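Local coordinates for protein EH1AB1 (Metagenome, PDB 6RB0) that probably hydrolyses carboxylic esters as an alpha/beta hydrolase, and is captured here with two hexylphosphonate groups bound, at residues A[222-227]-A[269-274]; A[104-109]-A[229-234]. One frame throughout, in Å; residues are numbered along the deposited sequence.

Interaction 1: A[222-227]-A[269-274]; sequences YFLSKA and YDPLRD. With MHH (methyl hydrogen (R)-hexylphosphonate), chain F.
Both Y222 (chi1 -52°) and Y269 (chi1 -76°) turn CG beside the backbone N and anti to the carbonyl carbon, and this brings the two phenol rings together as a slid, near-parallel pair. Their planes differ by 23°, but the rings are slid so far that their centroids stand 5.5 Å apart and overlap is slight; the touch is between Y222 CE1 and Y269 CD1, at 3.5 Å. Nearer the backbone, Y222 CB packs on Y269 O at 3.5 Å. A water links the two segments, donating to Y222 O (2.8 Å) and to Y269 O (2.6 Å). Farther along the segments, L224 sends CD2 against P271 CG at 3.9 Å and more loosely toward L272 CD1. Replacing Y222 by an alanine removes the ring beside Y269, whose phenol, left with F218, would probably be freer to turn. On the flank of 222-227, the poorly ordered S225 is covalently bonded through OG to the phosphorus of a hexylphosphonate, and Y222 N reaches its O2 by a weak bond. D270 OD1 caps the following turn, accepting from L272 N at 2.8 Å from above the carboxylate plane, while OD2 takes H300 ND1, consistent with a catalytic triad with S175. The contact thus joins the lead-in to helix 226-236 with the loop between strand 262-267 and helix 273-285, beside helix 213-217.

Interaction 2: A[104-109]-A[229-234]; sequences GFVIGN and MDWFWE. With MHH (methyl hydrogen (R)-hexylphosphonate), chain E.
G104 CA sits over one face of the F232 ring, a CH-pi contact 3.9 Å from the centroid and 15° off the ring normal. This glycine belongs to the HGGG oxyanion-hole loop, as in hormone-sensitive-lipase relatives of the alpha/beta hydrolase fold; a beta carbon here would probably run into F232 CG. The rim of the same ring meets V106 CB at CD1 (3.7 Å) and, in the ring plane, I107 CD1 at CZ (3.9 Å). I107 reaches that edge because CG1 stands between the backbone N and the carbonyl carbon (chi1 70°). V106 also sets CG1 against CZ3 of the W231 indole, 3.9 Å away, so its two branches part between the aromatic residues. One shell out, W231 is fixed by its NE1 bond to L41 O and by stacking on H43, and V106 O accepts from R47 NE, which ties the loop to helix 43-57. G104 N in turn gives the phosphonate O2 a nearly straight bond of 2.6 Å; G103 N and A176 N bond the ligand too. At the far end of the hexyl chain, C6 lies at two ring edges, 3.8 Å from F105 CE2 and 3.7 Å from W233 CZ3.

How the interactions relate
From the N terminus the chain first supplies 104-109, the loop between strand 94-100 and helix 114-124. It then runs through the central strands before 222-227 leads into helix 226-236. Interaction 2 closes on that helix at 229-234, a loop of 119 intervening residues, and interaction 1 closes later, when 269-274 returns beyond strand 262-267 to meet 222-227. Their segments alternate, so the two contacts cross. Helix 226-236 is common to both and bridges the probable oxyanion-hole loop to the loop carrying D270, the presumed triad acid. They touch directly: L224 CD1 packs on M229 CG at 4.1 Å and on F232 CE2 at 4.2 Å, and P271 CB meets M229 CE.

Interaction 1: A[222-227]-A[269-274]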
ATOM      1  N   TYR A 222      13.278 -22.027  -4.911  1.00 53.61           N
ATOM      2  CA  TYR A 222      12.888 -20.727  -4.261  1.00 49.11           C
ATOM      3  C   TYR A 222      12.348 -20.873  -2.829  1.00 50.66           C
ATOM      4  O   TYR A 222      11.260 -20.361  -2.513  1.00 49.39           O
ATOM      5  CB  TYR A 222      11.893 -19.960  -5.139  1.00 48.98           C
ATOM      6  CG  TYR A 222      12.382 -19.807  -6.555  1.00 47.46           C
ATOM      7  CD1 TYR A 222      13.287 -18.817  -6.894  1.00 44.71           C
ATOM      8  CD2 TYR A 222      12.049 -20.741  -7.525  1.00 49.27           C
ATOM      9  CE1 TYR A 222      13.804 -18.725  -8.175  1.00 46.03           C
ATOM     10  CE2 TYR A 222      12.541 -20.653  -8.817  1.00 47.41           C
ATOM     11  CZ  TYR A 222      13.425 -19.640  -9.142  1.00 47.09           C
ATOM     12  OH  TYR A 222      13.932 -19.527 -10.406  1.00 44.44           O
ATOM     13  N   PHE A 223      13.227 -21.317  -1.932  1.00 52.65           N
ATOM     14  CA  PHE A 223      12.954 -21.637  -0.505  1.00 55.50           C
ATOM     15  C   PHE A 223      11.732 -22.573  -0.399  1.00 54.69           C
ATOM     16  O   PHE A 223      11.953 -23.736  -0.041  1.00 57.08           O
ATOM     17  CB  PHE A 223      12.914 -20.351   0.334  1.00 59.57           C
ATOM     18  CG  PHE A 223      12.445 -20.503   1.763  1.00 64.23           C
ATOM     19  CD1 PHE A 223      13.130 -21.290   2.683  1.00 68.01           C
ATOM     20  CD2 PHE A 223      11.296 -19.859   2.193  1.00 68.05           C
ATOM     21  CE1 PHE A 223      12.674 -21.427   3.986  1.00 69.10           C
ATOM     22  CE2 PHE A 223      10.845 -19.986   3.499  1.00 69.51           C
ATOM     23  CZ  PHE A 223      11.533 -20.773   4.393  1.00 69.32           C
ATOM     24  N   LEU A 224      10.502 -22.109  -0.679  1.00 54.61           N
ATOM     25  CA  LEU A 224       9.249 -22.929  -0.641  1.00 57.08           C
ATOM     26  C   LEU A 224       9.068 -23.663  -1.970  1.00 61.25           C
ATOM     27  O   LEU A 224       8.733 -23.030  -2.972  1.00 63.23           O
ATOM     28  CB  LEU A 224       8.059 -21.997  -0.377  1.00 54.46           C
ATOM     29  CG  LEU A 224       6.677 -22.650  -0.416  1.00 54.50           C
ATOM     30  CD1 LEU A 224       6.417 -23.420   0.868  1.00 55.11           C
ATOM     31  CD2 LEU A 224       5.575 -21.623  -0.653  1.00 53.09           C
ATOM     32  N   SER A 225       9.319 -24.984  -1.973  1.00 65.19           N
ATOM     33  CA  SER A 225       9.323 -25.789  -3.190  1.00 65.15           C
ATOM     34  C   SER A 225       8.036 -26.645  -3.211  1.00 59.19           C
ATOM     35  O   SER A 225       7.359 -26.754  -2.190  1.00 53.86           O
ATOM     36  CB  SER A 225      10.829 -26.356  -3.271  1.00 74.59           C
ATOM     37  OG  SER A 225      11.904 -25.599  -2.568  1.00 90.72           O
ATOM     38  N   LYS A 226       7.635 -27.167  -4.391  1.00 53.83           N
ATOM     39  CA  LYS A 226       6.439 -27.996  -4.560  1.00 53.87           C
ATOM     40  C   LYS A 226       6.460 -29.170  -3.568  1.00 47.42           C
ATOM     41  O   LYS A 226       5.395 -29.459  -2.968  1.00 40.16           O
ATOM     42  CB  LYS A 226       6.343 -28.508  -6.011  1.00 58.22           C
ATOM     43  CG  LYS A 226       5.265 -29.544  -6.334  1.00 60.53           C
ATOM     44  CD  LYS A 226       3.964 -28.963  -6.845  1.00 63.54           C
ATOM     45  CE  LYS A 226       2.943 -30.023  -7.208  1.00 66.14           C
ATOM     46  NZ  LYS A 226       1.562 -29.565  -6.922  1.00 69.60           N
ATOM     47  N   ALA A 227       7.618 -29.820  -3.414  1.00 45.19           N
ATOM     48  CA  ALA A 227       7.818 -30.957  -2.484  1.00 46.96           C
ATOM     49  C   ALA A 227       7.441 -30.517  -1.062  1.00 47.30           C
ATOM     50  O   ALA A 227       6.743 -31.288  -0.383  1.00 47.76           O
ATOM     51  CB  ALA A 227       9.238 -31.462  -2.555  1.00 45.23           C
ATOM     52  N   TYR A 269       9.167 -14.034  -6.480  1.00 26.64           N
ATOM     53  CA  TYR A 269       9.651 -15.416  -6.748  1.00 29.48           C
ATOM     54  C   TYR A 269       8.934 -16.412  -5.842  1.00 28.97           C
ATOM     55  O   TYR A 269       9.555 -17.348  -5.327  1.00 33.55           O
ATOM     56  CB  TYR A 269      11.167 -15.487  -6.573  1.00 32.24           C
ATOM     57  CG  TYR A 269      11.901 -14.878  -7.736  1.00 39.35           C
ATOM     58  CD1 TYR A 269      12.194 -15.645  -8.856  1.00 42.39           C
ATOM     59  CD2 TYR A 269      12.242 -13.530  -7.753  1.00 42.50           C
ATOM     60  CE1 TYR A 269      12.855 -15.102  -9.945  1.00 44.97           C
ATOM     61  CE2 TYR A 269      12.908 -12.972  -8.835  1.00 46.68           C
ATOM     62  CZ  TYR A 269      13.205 -13.762  -9.935  1.00 46.12           C
ATOM     63  OH  TYR A 269      13.836 -13.236 -11.022  1.00 46.42           O
ATOM     64  N   ASP A 270       7.637 -16.211  -5.674  1.00 27.37           N
ATOM     65  CA  ASP A 270       6.788 -17.024  -4.772  1.00 26.38           C
ATOM     66  C   ASP A 270       5.781 -17.769  -5.638  1.00 24.56           C
ATOM     67  O   ASP A 270       5.071 -17.149  -6.416  1.00 24.53           O
ATOM     68  CB  ASP A 270       6.128 -16.121  -3.730  1.00 26.60           C
ATOM     69  CG  ASP A 270       5.250 -16.850  -2.732  1.00 27.37           C
ATOM     70  OD1 ASP A 270       5.049 -18.076  -2.887  1.00 26.98           O
ATOM     71  OD2 ASP A 270       4.773 -16.174  -1.800  1.00 29.07           O
ATOM     72  N   PRO A 271       5.691 -19.114  -5.556  1.00 24.34           N
ATOM     73  CA  PRO A 271       4.632 -19.839  -6.260  1.00 23.51           C
ATOM     74  C   PRO A 271       3.225 -19.301  -5.959  1.00 21.88           C
ATOM     75  O   PRO A 271       2.382 -19.393  -6.827  1.00 20.92           O
ATOM     76  CB  PRO A 271       4.783 -21.286  -5.762  1.00 23.66           C
ATOM     77  CG  PRO A 271       5.643 -21.166  -4.517  1.00 23.81           C
ATOM     78  CD  PRO A 271       6.582 -20.020  -4.813  1.00 23.64           C
ATOM     79  N   LEU A 272       3.014 -18.735  -4.765  1.00 21.62           N
ATOM     80  CA  LEU A 272       1.695 -18.206  -4.319  1.00 21.27           C
ATOM     81  C   LEU A 272       1.426 -16.810  -4.889  1.00 20.33           C
ATOM     82  O   LEU A 272       0.317 -16.295  -4.654  1.00 20.50           O
ATOM     83  CB  LEU A 272       1.665 -18.165  -2.790  1.00 22.42           C
ATOM     84  CG  LEU A 272       1.903 -19.506  -2.101  1.00 23.46           C
ATOM     85  CD1 LEU A 272       1.734 -19.380  -0.593  1.00 23.04           C
ATOM     86  CD2 LEU A 272       0.975 -20.572  -2.658  1.00 23.62           C
ATOM     87  N   ARG A 273       2.363 -16.218  -5.624  1.00 19.20           N
ATOM     88  CA  ARG A 273       2.238 -14.798  -6.053  1.00 19.86           C
ATOM     89  C   ARG A 273       0.919 -14.571  -6.806  1.00 19.67           C
ATOM     90  O   ARG A 273       0.170 -13.678  -6.418  1.00 18.49           O
ATOM     91  CB  ARG A 273       3.435 -14.397  -6.911  1.00 20.56           C
ATOM     92  CG  ARG A 273       3.382 -12.951  -7.380  1.00 21.53           C
ATOM     93  CD  ARG A 273       4.416 -12.716  -8.450  1.00 22.26           C
ATOM     94  NE  ARG A 273       3.992 -13.331  -9.700  1.00 23.22           N
ATOM     95  CZ  ARG A 273       4.796 -13.608 -10.718  1.00 24.45           C
ATOM     96  NH1 ARG A 273       6.099 -13.378 -10.633  1.00 25.12           N
ATOM     97  NH2 ARG A 273       4.290 -14.145 -11.811  1.00 25.65           N
ATOM     98  N   ASP A 274       0.653 -15.369  -7.840  1.00 21.11           N
ATOM     99  CA  ASP A 274      -0.451 -15.136  -8.806  1.00 22.77           C
ATOM    100  C   ASP A 274      -1.798 -15.195  -8.081  1.00 23.13           C
ATOM    101  O   ASP A 274      -2.627 -14.308  -8.325  1.00 23.76           O
ATOM    102  CB  ASP A 274      -0.363 -16.106  -9.988  1.00 23.76           C
ATOM    103  CG  ASP A 274       0.743 -15.758 -10.972  1.00 25.41           C
ATOM    104  OD1 ASP A 274       1.455 -14.749 -10.739  1.00 25.25           O
ATOM    105  OD2 ASP A 274       0.893 -16.505 -11.968  1.00 30.90           O
TER
HETATM  106  C1  MHH F 404      14.439 -24.221  -1.881  1.00100.03           C
HETATM  107  C2  MHH F 404      15.990 -24.297  -1.770  1.00 99.82           C
HETATM  108  C3  MHH F 404      16.830 -23.134  -2.322  1.00 99.04           C
HETATM  109  C7  MHH F 404      15.024 -27.293  -3.818  1.00 99.88           C
HETATM  110  P   MHH F 404      13.510 -25.343  -2.992  1.00101.85           P
HETATM  111  O1  MHH F 404      14.222 -26.773  -2.762  1.00102.35           O
HETATM  112  O2  MHH F 404      13.487 -24.896  -4.411  1.00 96.49           O
HETATM  113  C4  MHH F 404      17.976 -23.622  -3.222  1.00 97.85           C
HETATM  114  C5  MHH F 404      18.389 -22.586  -4.266  1.00 97.25           C
HETATM  115  C6  MHH F 404      18.656 -23.204  -5.642  1.00 93.58           C
HETATM  116  O   HOH W   1       9.504 -18.226  -2.894  1.00 25.09           O

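Interaction 2: A[104-109]-A[229-234]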
ATOM      1  N   GLY A 104       2.406 -23.590   6.741  1.00 20.54           N
ATOM      2  CA  GLY A 104       1.644 -24.605   5.992  1.00 20.80           C
ATOM      3  C   GLY A 104       0.631 -25.321   6.855  1.00 21.32           C
ATOM      4  O   GLY A 104       0.198 -26.404   6.454  1.00 23.31           O
ATOM      5  N   PHE A 105       0.263 -24.725   7.991  1.00 21.27           N
ATOM      6  CA  PHE A 105      -0.655 -25.312   8.997  1.00 20.97           C
ATOM      7  C   PHE A 105       0.021 -26.475   9.714  1.00 20.49           C
ATOM      8  O   PHE A 105      -0.692 -27.250  10.379  1.00 19.74           O
ATOM      9  CB  PHE A 105      -1.941 -25.794   8.327  1.00 22.47           C
ATOM     10  CG  PHE A 105      -2.737 -24.683   7.700  1.00 23.27           C
ATOM     11  CD1 PHE A 105      -3.392 -23.752   8.494  1.00 24.79           C
ATOM     12  CD2 PHE A 105      -2.818 -24.563   6.324  1.00 23.88           C
ATOM     13  CE1 PHE A 105      -4.122 -22.724   7.917  1.00 25.47           C
ATOM     14  CE2 PHE A 105      -3.557 -23.540   5.747  1.00 25.37           C
ATOM     15  CZ  PHE A 105      -4.210 -22.624   6.544  1.00 25.58           C
ATOM     16  N   VAL A 106       1.344 -26.584   9.605  1.00 19.73           N
ATOM     17  CA  VAL A 106       2.106 -27.718  10.198  1.00 20.64           C
ATOM     18  C   VAL A 106       3.162 -27.188  11.175  1.00 20.26           C
ATOM     19  O   VAL A 106       3.316 -27.785  12.248  1.00 20.42           O
ATOM     20  CB  VAL A 106       2.729 -28.581   9.086  1.00 21.28           C
ATOM     21  CG1 VAL A 106       3.628 -29.674   9.641  1.00 21.46           C
ATOM     22  CG2 VAL A 106       1.650 -29.174   8.195  1.00 22.36           C
ATOM     23  N   ILE A 107       3.894 -26.149  10.786  1.00 19.68           N
ATOM     24  CA  ILE A 107       5.026 -25.595  11.581  1.00 20.03           C
ATOM     25  C   ILE A 107       4.721 -24.136  11.908  1.00 20.36           C
ATOM     26  O   ILE A 107       3.668 -23.627  11.465  1.00 18.78           O
ATOM     27  CB  ILE A 107       6.361 -25.729  10.827  1.00 19.76           C
ATOM     28  CG1 ILE A 107       6.409 -24.787   9.624  1.00 19.30           C
ATOM     29  CG2 ILE A 107       6.598 -27.180  10.448  1.00 20.30           C
ATOM     30  CD1 ILE A 107       7.615 -24.940   8.745  1.00 19.19           C
ATOM     31  N   GLY A 108       5.642 -23.513  12.639  1.00 20.48           N
ATOM     32  CA  GLY A 108       5.492 -22.157  13.177  1.00 21.44           C
ATOM     33  C   GLY A 108       4.731 -22.185  14.483  1.00 22.70           C
ATOM     34  O   GLY A 108       4.066 -23.199  14.778  1.00 23.36           O
ATOM     35  N   ASN A 109       4.820 -21.086  15.221  1.00 22.29           N
ATOM     36  CA  ASN A 109       4.109 -20.868  16.502  1.00 23.00           C
ATOM     37  C   ASN A 109       4.328 -19.403  16.862  1.00 21.73           C
ATOM     38  O   ASN A 109       4.853 -18.664  16.021  1.00 21.19           O
ATOM     39  CB  ASN A 109       4.569 -21.857  17.579  1.00 23.69           C
ATOM     40  CG  ASN A 109       6.073 -21.900  17.717  1.00 25.67           C
ATOM     41  OD1 ASN A 109       6.713 -20.861  17.899  1.00 27.56           O
ATOM     42  ND2 ASN A 109       6.648 -23.089  17.594  1.00 26.09           N
ATOM     43  N   MET A 229       5.312 -28.098  -0.271  1.00 46.67           N
ATOM     44  CA  MET A 229       3.843 -27.870  -0.258  1.00 46.72           C
ATOM     45  C   MET A 229       3.106 -29.212  -0.170  1.00 42.05           C
ATOM     46  O   MET A 229       2.044 -29.240   0.472  1.00 38.94           O
ATOM     47  CB  MET A 229       3.384 -27.064  -1.478  1.00 51.33           C
ATOM     48  CG  MET A 229       3.867 -25.622  -1.418  1.00 56.80           C
ATOM     49  SD  MET A 229       3.099 -24.543  -2.637  1.00 64.72           S
ATOM     50  CE  MET A 229       4.028 -24.998  -4.100  1.00 63.78           C
ATOM     51  N   ASP A 230       3.661 -30.282  -0.751  1.00 40.19           N
ATOM     52  CA  ASP A 230       3.057 -31.645  -0.728  1.00 40.36           C
ATOM     53  C   ASP A 230       3.197 -32.260   0.674  1.00 36.27           C
ATOM     54  O   ASP A 230       2.228 -32.882   1.151  1.00 33.91           O
ATOM     55  CB  ASP A 230       3.647 -32.529  -1.830  1.00 42.77           C
ATOM     56  CG  ASP A 230       3.252 -32.080  -3.230  1.00 43.89           C
ATOM     57  OD1 ASP A 230       2.352 -31.221  -3.340  1.00 43.24           O
ATOM     58  OD2 ASP A 230       3.859 -32.573  -4.197  1.00 47.63           O
ATOM     59  N   TRP A 231       4.363 -32.094   1.298  1.00 32.98           N
ATOM     60  CA  TRP A 231       4.659 -32.499   2.702  1.00 31.58           C
ATOM     61  C   TRP A 231       3.676 -31.811   3.651  1.00 29.58           C
ATOM     62  O   TRP A 231       3.108 -32.505   4.501  1.00 31.23           O
ATOM     63  CB  TRP A 231       6.111 -32.147   3.031  1.00 30.77           C
ATOM     64  CG  TRP A 231       6.633 -32.590   4.360  1.00 31.13           C
ATOM     65  CD1 TRP A 231       7.177 -33.802   4.668  1.00 32.42           C
ATOM     66  CD2 TRP A 231       6.756 -31.781   5.545  1.00 32.59           C
ATOM     67  NE1 TRP A 231       7.609 -33.812   5.969  1.00 33.75           N
ATOM     68  CE2 TRP A 231       7.361 -32.588   6.534  1.00 32.31           C
ATOM     69  CE3 TRP A 231       6.401 -30.470   5.874  1.00 30.59           C
ATOM     70  CZ2 TRP A 231       7.621 -32.117   7.819  1.00 31.75           C
ATOM     71  CZ3 TRP A 231       6.648 -30.010   7.149  1.00 31.33           C
ATOM     72  CH2 TRP A 231       7.252 -30.823   8.107  1.00 31.98           C
ATOM     73  N   PHE A 232       3.466 -30.502   3.501  1.00 28.24           N
ATOM     74  CA  PHE A 232       2.451 -29.754   4.286  1.00 29.17           C
ATOM     75  C   PHE A 232       1.069 -30.330   3.982  1.00 29.10           C
ATOM     76  O   PHE A 232       0.310 -30.614   4.923  1.00 29.45           O
ATOM     77  CB  PHE A 232       2.456 -28.260   3.971  1.00 31.01           C
ATOM     78  CG  PHE A 232       3.639 -27.492   4.493  1.00 32.65           C
ATOM     79  CD1 PHE A 232       4.036 -27.596   5.815  1.00 33.78           C
ATOM     80  CD2 PHE A 232       4.322 -26.614   3.668  1.00 36.38           C
ATOM     81  CE1 PHE A 232       5.117 -26.872   6.295  1.00 34.68           C
ATOM     82  CE2 PHE A 232       5.407 -25.890   4.146  1.00 37.61           C
ATOM     83  CZ  PHE A 232       5.809 -26.028   5.456  1.00 36.99           C
ATOM     84  N   TRP A 233       0.767 -30.491   2.692  1.00 30.04           N
ATOM     85  CA  TRP A 233      -0.560 -30.928   2.187  1.00 31.29           C
ATOM     86  C   TRP A 233      -0.931 -32.308   2.755  1.00 30.32           C
ATOM     87  O   TRP A 233      -2.068 -32.450   3.237  1.00 26.61           O
ATOM     88  CB  TRP A 233      -0.573 -30.934   0.656  1.00 34.27           C
ATOM     89  CG  TRP A 233      -1.959 -30.970   0.111  1.00 36.97           C
ATOM     90  CD1 TRP A 233      -2.624 -32.039  -0.418  1.00 37.98           C
ATOM     91  CD2 TRP A 233      -2.882 -29.874   0.116  1.00 38.03           C
ATOM     92  NE1 TRP A 233      -3.896 -31.674  -0.761  1.00 39.35           N
ATOM     93  CE2 TRP A 233      -4.082 -30.353  -0.450  1.00 39.02           C
ATOM     94  CE3 TRP A 233      -2.808 -28.540   0.532  1.00 39.29           C
ATOM     95  CZ2 TRP A 233      -5.199 -29.534  -0.609  1.00 39.24           C
ATOM     96  CZ3 TRP A 233      -3.916 -27.734   0.378  1.00 38.22           C
ATOM     97  CH2 TRP A 233      -5.091 -28.227  -0.189  1.00 38.47           C
ATOM     98  N   GLU A 234      -0.010 -33.281   2.705  1.00 31.61           N
ATOM     99  CA  GLU A 234      -0.284 -34.675   3.154  1.00 32.90           C
ATOM    100  C   GLU A 234      -0.631 -34.660   4.653  1.00 29.58           C
ATOM    101  O   GLU A 234      -1.485 -35.475   5.040  1.00 28.08           O
ATOM    102  CB  GLU A 234       0.840 -35.648   2.773  1.00 38.63           C
ATOM    103  CG  GLU A 234       2.193 -35.377   3.416  1.00 45.56           C
ATOM    104  CD  GLU A 234       3.188 -36.533   3.375  1.00 51.02           C
ATOM    105  OE1 GLU A 234       2.738 -37.699   3.392  1.00 53.02           O
ATOM    106  OE2 GLU A 234       4.417 -36.264   3.337  1.00 59.19           O
TER
HETATM  107  C1  MHH E 403       2.870 -21.782   2.912  1.00 52.65           C
HETATM  108  C2  MHH E 403       2.115 -23.107   2.830  1.00 53.36           C
HETATM  109  C3  MHH E 403       0.669 -22.953   2.344  1.00 55.63           C
HETATM  110  C7  MHH E 403       5.929 -20.532   4.912  1.00 55.01           C
HETATM  111  P   MHH E 403       3.262 -20.983   4.505  1.00 50.89           P
HETATM  112  O1  MHH E 403       4.838 -21.430   4.732  1.00 54.19           O
HETATM  113  O2  MHH E 403       2.319 -21.210   5.663  1.00 40.58           O
HETATM  114  C4  MHH E 403      -0.315 -23.911   3.031  1.00 60.47           C
HETATM  115  C5  MHH E 403      -1.036 -24.850   2.067  1.00 60.95           C
HETATM  116  C6  MHH E 403      -2.510 -24.935   2.426  1.00 61.25           C